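PDB 3K8U: putative ABC transporter, ATP-binding protein ComA from Streptococcus mutans, which probably belongs to the ABC transporters that carry a peptidase C39 domain, a cysteine-peptidase-like domain of clan CA, which is the part modelled here. Local coordinates for residues Y98-I110 and V119-W131. Residues are numbered along the deposited sequence; the frame is centred on the assembly and turned at random.
Sequences YVVYGSQNNQLII and VTRMSKERFQSEW
The F127 ring meets L108 with one face and Y98 with its edge. L108 CD1 sits over that face, 3.8 Å from the ring centroid, a CH-pi contact. Y98 CD2 lies in plane at the edge, 3.9 Å from F127 CE1. An extended chi1 (-179°) turns the F127 ring from the helix onto the sheet. W131 CB lies over the opposite face, toward its rim, and V86 of strand 84-90 touches the F127 side chain.

The Y98 ring has I110 CD1 over its centre. M122 runs across it at about a right angle. The bend at chi3 (-76°) brings M122 CE to 3.4 Å from Y98 OH, and M122 SD makes an oblique Met-aromatic contact. Y98 OH donates to the syn lone pair of E130 OE2 at 2.7 Å. E130 OE1 pairs with K90 in a salt bridge, so both carboxylate oxygens are held.

At the other end K124 reaches back along the turn 104-107. Its extended chain passes L108 CD2, and NZ donates to N105 O at 3.0 Å, in the carbonyl plane. A water links NZ to S103 OG.

R121 extends across the neighbouring strand 107-110, on the face it shares with I109, past the Q107 amide toward Q104. The Q104 amide plane stands 80° from the guanidinium plane.

Paired backbone bonds join L108 with M122 and I110 with T120. S123 OG N-caps the helix by accepting from R126 N. This is an antiparallel beta hairpin whose edge strand runs directly into a helix packed on the sheet, in a peptidase C39 domain.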
loop_
_atom_site.group_PDB
_atom_site.type_symbol
_atom_site.label_atom_id
_atom_site.label_comp_id
_atom_site.label_asym_id
_atom_site.label_seq_id
_atom_site.Cartn_x
_atom_site.Cartn_y
_atom_site.Cartn_z
ATOM N N TYR A 98 2.998 -1.729 -1.640
ATOM C CA TYR A 98 3.638 -1.530 -0.342
ATOM C C TYR A 98 2.860 -0.441 0.365
ATOM O O TYR A 98 2.127 0.335 -0.259
ATOM C CB TYR A 98 5.049 -0.939 -0.459
ATOM C CG TYR A 98 6.149 -1.776 -1.055
ATOM C CD1 TYR A 98 6.075 -3.166 -1.101
ATOM C CD2 TYR A 98 7.301 -1.158 -1.547
ATOM C CE1 TYR A 98 7.127 -3.921 -1.621
ATOM C CE2 TYR A 98 8.351 -1.896 -2.068
ATOM C CZ TYR A 98 8.264 -3.273 -2.103
ATOM O OH TYR A 98 9.317 -3.989 -2.616
ATOM N N VAL A 99 3.035 -0.386 1.678
ATOM C CA VAL A 99 2.471 0.687 2.471
ATOM C C VAL A 99 3.728 1.525 2.732
ATOM O O VAL A 99 4.815 0.966 2.898
ATOM C CB VAL A 99 1.927 0.195 3.829
ATOM C CG1 VAL A 99 1.498 1.387 4.672
ATOM C CG2 VAL A 99 0.748 -0.753 3.619
ATOM N N VAL A 100 3.620 2.849 2.651
ATOM C CA VAL A 100 4.774 3.695 2.933
ATOM C C VAL A 100 4.469 4.411 4.244
ATOM O O VAL A 100 3.475 5.128 4.352
ATOM C CB VAL A 100 5.066 4.711 1.797
ATOM C CG1 VAL A 100 6.284 5.558 2.159
ATOM C CG2 VAL A 100 5.339 3.971 0.499
ATOM N N TYR A 101 5.313 4.177 5.244
ATOM C CA TYR A 101 5.130 4.748 6.579
ATOM C C TYR A 101 5.901 6.027 6.851
ATOM O O TYR A 101 5.505 6.822 7.703
ATOM C CB TYR A 101 5.520 3.720 7.636
ATOM C CG TYR A 101 4.729 2.442 7.567
ATOM C CD1 TYR A 101 3.412 2.387 8.019
ATOM C CD2 TYR A 101 5.301 1.284 7.049
ATOM C CE1 TYR A 101 2.682 1.204 7.954
ATOM C CE2 TYR A 101 4.585 0.103 6.978
ATOM C CZ TYR A 101 3.281 0.067 7.429
ATOM O OH TYR A 101 2.578 -1.108 7.333
ATOM N N GLY A 102 7.023 6.203 6.164
ATOM C CA GLY A 102 7.816 7.397 6.377
ATOM C C GLY A 102 9.128 7.361 5.634
ATOM O O GLY A 102 9.363 6.486 4.799
ATOM N N SER A 103 9.977 8.339 5.928
ATOM C CA SER A 103 11.285 8.436 5.302
ATOM C C SER A 103 12.304 8.933 6.316
ATOM O O SER A 103 11.998 9.789 7.150
ATOM C CB SER A 103 11.240 9.392 4.108
ATOM O OG SER A 103 10.905 10.707 4.513
ATOM N N GLN A 104 13.503 8.368 6.260
ATOM C CA GLN A 104 14.583 8.760 7.154
ATOM C C GLN A 104 15.903 8.601 6.412
ATOM O O GLN A 104 16.279 7.489 6.029
ATOM C CB GLN A 104 14.582 7.912 8.430
ATOM C CG GLN A 104 15.495 8.461 9.523
ATOM C CD GLN A 104 15.426 7.663 10.815
ATOM O OE1 GLN A 104 16.456 7.272 11.370
ATOM N NE2 GLN A 104 14.212 7.423 11.302
ATOM N N ASN A 105 16.579 9.729 6.197
ATOM C CA ASN A 105 17.861 9.785 5.494
ATOM C C ASN A 105 17.658 9.517 4.002
ATOM O O ASN A 105 16.863 10.195 3.345
ATOM C CB ASN A 105 18.861 8.784 6.098
ATOM C CG ASN A 105 19.045 8.969 7.594
ATOM O OD1 ASN A 105 18.736 8.075 8.384
ATOM N ND2 ASN A 105 19.544 10.136 7.991
ATOM N N ASN A 106 18.389 8.543 3.472
ATOM C CA ASN A 106 18.284 8.165 2.069
ATOM C C ASN A 106 17.450 6.880 1.987
ATOM O O ASN A 106 17.577 6.097 1.042
ATOM C CB ASN A 106 19.687 7.941 1.490
ATOM C CG ASN A 106 19.679 7.707 -0.011
ATOM O OD1 ASN A 106 19.024 8.428 -0.765
ATOM N ND2 ASN A 106 20.413 6.691 -0.450
ATOM N N GLN A 107 16.596 6.672 2.989
ATOM C CA GLN A 107 15.752 5.485 3.042
ATOM C C GLN A 107 14.294 5.768 3.370
ATOM O O GLN A 107 13.951 6.797 3.951
ATOM C CB GLN A 107 16.298 4.474 4.056
ATOM C CG GLN A 107 17.667 3.906 3.710
ATOM C CD GLN A 107 17.960 2.621 4.449
ATOM O OE1 GLN A 107 18.143 1.567 3.834
ATOM N NE2 GLN A 107 17.995 2.690 5.778
ATOM N N LEU A 108 13.438 4.835 2.974
ATOM C CA LEU A 108 12.008 4.923 3.226
ATOM C C LEU A 108 11.634 3.748 4.113
ATOM O O LEU A 108 12.272 2.700 4.050
ATOM C CB LEU A 108 11.233 4.795 1.914
ATOM C CG LEU A 108 11.480 5.857 0.845
ATOM C CD1 LEU A 108 10.704 5.513 -0.408
ATOM C CD2 LEU A 108 11.067 7.215 1.380
ATOM N N ILE A 109 10.631 3.936 4.960
ATOM C CA ILE A 109 10.155 2.855 5.812
ATOM C C ILE A 109 8.919 2.331 5.087
ATOM O O ILE A 109 7.946 3.063 4.897
ATOM C CB ILE A 109 9.747 3.355 7.212
ATOM C CG1 ILE A 109 10.904 4.118 7.858
ATOM C CG2 ILE A 109 9.338 2.168 8.091
ATOM C CD1 ILE A 109 10.536 4.782 9.166
ATOM N N ILE A 110 8.989 1.092 4.616
ATOM C CA ILE A 110 7.868 0.506 3.889
ATOM C C ILE A 110 7.310 -0.758 4.528
ATOM O O ILE A 110 7.969 -1.405 5.342
ATOM C CB ILE A 110 8.238 0.218 2.408
ATOM C CG1 ILE A 110 9.384 -0.794 2.314
ATOM C CG2 ILE A 110 8.630 1.525 1.691
ATOM C CD1 ILE A 110 8.944 -2.189 1.923
ATOM N N VAL A 119 7.621 -5.085 7.518
ATOM C CA VAL A 119 8.089 -3.705 7.671
ATOM C C VAL A 119 9.610 -3.641 7.638
ATOM O O VAL A 119 10.289 -4.298 8.428
ATOM C CB VAL A 119 7.561 -3.052 8.970
ATOM C CG1 VAL A 119 7.983 -1.584 9.031
ATOM C CG2 VAL A 119 6.052 -3.161 9.036
ATOM N N THR A 120 10.141 -2.830 6.728
ATOM C CA THR A 120 11.584 -2.705 6.576
ATOM C C THR A 120 11.991 -1.356 5.987
ATOM O O THR A 120 11.148 -0.583 5.534
ATOM C CB THR A 120 12.124 -3.832 5.654
ATOM O OG1 THR A 120 13.551 -3.753 5.567
ATOM C CG2 THR A 120 11.531 -3.712 4.248
ATOM N N ARG A 121 13.282 -1.054 6.074
ATOM C CA ARG A 121 13.820 0.170 5.502
ATOM C C ARG A 121 14.285 -0.203 4.097
ATOM O O ARG A 121 14.816 -1.296 3.886
ATOM C CB ARG A 121 15.007 0.680 6.322
ATOM C CG ARG A 121 14.625 1.320 7.640
ATOM C CD ARG A 121 15.859 1.793 8.391
ATOM N NE ARG A 121 15.505 2.645 9.521
ATOM C CZ ARG A 121 15.568 3.974 9.510
ATOM N NH1 ARG A 121 15.979 4.620 8.423
ATOM N NH2 ARG A 121 15.211 4.660 10.587
ATOM N N MET A 122 14.054 0.688 3.141
ATOM C CA MET A 122 14.446 0.458 1.754
ATOM C C MET A 122 15.095 1.729 1.221
ATOM O O MET A 122 14.598 2.829 1.459
ATOM C CB MET A 122 13.214 0.113 0.902
ATOM C CG MET A 122 13.527 -0.232 -0.553
ATOM S SD MET A 122 12.067 -0.726 -1.528
ATOM C CE MET A 122 11.818 -2.415 -0.924
ATOM N N SER A 123 16.206 1.582 0.502
ATOM C CA SER A 123 16.887 2.746 -0.048
ATOM C C SER A 123 15.967 3.419 -1.061
ATOM O O SER A 123 15.151 2.754 -1.708
ATOM C CB SER A 123 18.196 2.346 -0.734
ATOM O OG SER A 123 17.954 1.628 -1.928
ATOM N N LYS A 124 16.071 4.738 -1.165
ATOM C CA LYS A 124 15.248 5.479 -2.114
ATOM C C LYS A 124 15.545 5.038 -3.546
ATOM O O LYS A 124 14.652 5.019 -4.386
ATOM C CB LYS A 124 15.445 6.985 -1.935
ATOM C CG LYS A 124 14.788 7.511 -0.664
ATOM C CD LYS A 124 15.058 8.979 -0.420
ATOM C CE LYS A 124 14.301 9.444 0.817
ATOM N NZ LYS A 124 14.742 10.775 1.300
ATOM N N GLU A 125 16.786 4.617 -3.790
ATOM C CA GLU A 125 17.222 4.149 -5.107
ATOM C C GLU A 125 16.488 2.872 -5.505
ATOM O O GLU A 125 15.981 2.759 -6.620
ATOM C CB GLU A 125 18.722 3.847 -5.087
ATOM C CG GLU A 125 19.478 4.332 -6.307
ATOM C CD GLU A 125 19.969 5.762 -6.158
ATOM O OE1 GLU A 125 21.090 6.058 -6.629
ATOM O OE2 GLU A 125 19.243 6.588 -5.564
ATOM N N ARG A 126 16.474 1.900 -4.595
ATOM C CA ARG A 126 15.810 0.617 -4.823
ATOM C C ARG A 126 14.317 0.830 -5.048
ATOM O O ARG A 126 13.732 0.279 -5.986
ATOM C CB ARG A 126 16.004 -0.299 -3.609
ATOM C CG ARG A 126 15.294 -1.647 -3.709
ATOM C CD ARG A 126 16.144 -2.681 -4.423
ATOM N NE ARG A 126 17.357 -2.984 -3.663
ATOM C CZ ARG A 126 18.104 -4.070 -3.836
ATOM N NH1 ARG A 126 17.770 -4.976 -4.745
ATOM N NH2 ARG A 126 19.189 -4.249 -3.094
ATOM N N PHE A 127 13.705 1.614 -4.166
ATOM C CA PHE A 127 12.280 1.906 -4.257
ATOM C C PHE A 127 11.939 2.567 -5.595
ATOM O O PHE A 127 10.987 2.175 -6.269
ATOM C CB PHE A 127 11.856 2.812 -3.109
ATOM C CG PHE A 127 10.396 3.145 -3.116
ATOM C CD1 PHE A 127 9.464 2.233 -2.635
ATOM C CD2 PHE A 127 9.951 4.369 -3.605
ATOM C CE1 PHE A 127 8.105 2.536 -2.641
ATOM C CE2 PHE A 127 8.600 4.679 -3.615
ATOM C CZ PHE A 127 7.674 3.763 -3.132
ATOM N N GLN A 128 12.718 3.580 -5.961
ATOM C CA GLN A 128 12.521 4.300 -7.221
ATOM C C GLN A 128 12.537 3.342 -8.421
ATOM O O GLN A 128 11.789 3.524 -9.385
ATOM C CB GLN A 128 13.612 5.367 -7.366
ATOM C CG GLN A 128 13.472 6.278 -8.578
ATOM C CD GLN A 128 14.471 7.421 -8.545
ATOM O OE1 GLN A 128 14.093 8.589 -8.617
ATOM N NE2 GLN A 128 15.748 7.089 -8.411
ATOM N N SER A 129 13.364 2.299 -8.346
ATOM C CA SER A 129 13.455 1.319 -9.428
ATOM C C SER A 129 12.201 0.451 -9.584
ATOM O O SER A 129 11.858 0.060 -10.697
ATOM C CB SER A 129 14.683 0.419 -9.244
ATOM O OG SER A 129 15.884 1.173 -9.270
ATOM N N GLU A 130 11.517 0.161 -8.478
ATOM C CA GLU A 130 10.314 -0.681 -8.500
ATOM C C GLU A 130 8.989 0.077 -8.636
ATOM O O GLU A 130 8.020 -0.445 -9.187
ATOM C CB GLU A 130 10.227 -1.510 -7.210
ATOM C CG GLU A 130 11.429 -2.388 -6.899
ATOM C CD GLU A 130 11.297 -3.119 -5.562
ATOM O OE1 GLU A 130 12.104 -4.038 -5.316
ATOM O OE2 GLU A 130 10.399 -2.776 -4.757
ATOM N N TRP A 131 8.949 1.291 -8.097
ATOM C CA TRP A 131 7.741 2.126 -8.087
ATOM C C TRP A 131 7.255 2.629 -9.448
ATOM O O TRP A 131 8.023 3.208 -10.225
ATOM C CB TRP A 131 7.982 3.307 -7.139
ATOM C CG TRP A 131 6.791 4.179 -6.825
ATOM C CD1 TRP A 131 5.489 3.788 -6.671
ATOM C CD2 TRP A 131 6.827 5.575 -6.535
ATOM N NE1 TRP A 131 4.713 4.860 -6.286
ATOM C CE2 TRP A 131 5.515 5.969 -6.196
ATOM C CE3 TRP A 131 7.851 6.536 -6.519
ATOM C CZ2 TRP A 131 5.197 7.283 -5.845
ATOM C CZ3 TRP A 131 7.536 7.839 -6.168
ATOM C CH2 TRP A 131 6.216 8.201 -5.833
HETATM O O HOH W 1 12.920 12.201 2.666
HETATM O O HOH W 2 19.237 5.265 -2.479
#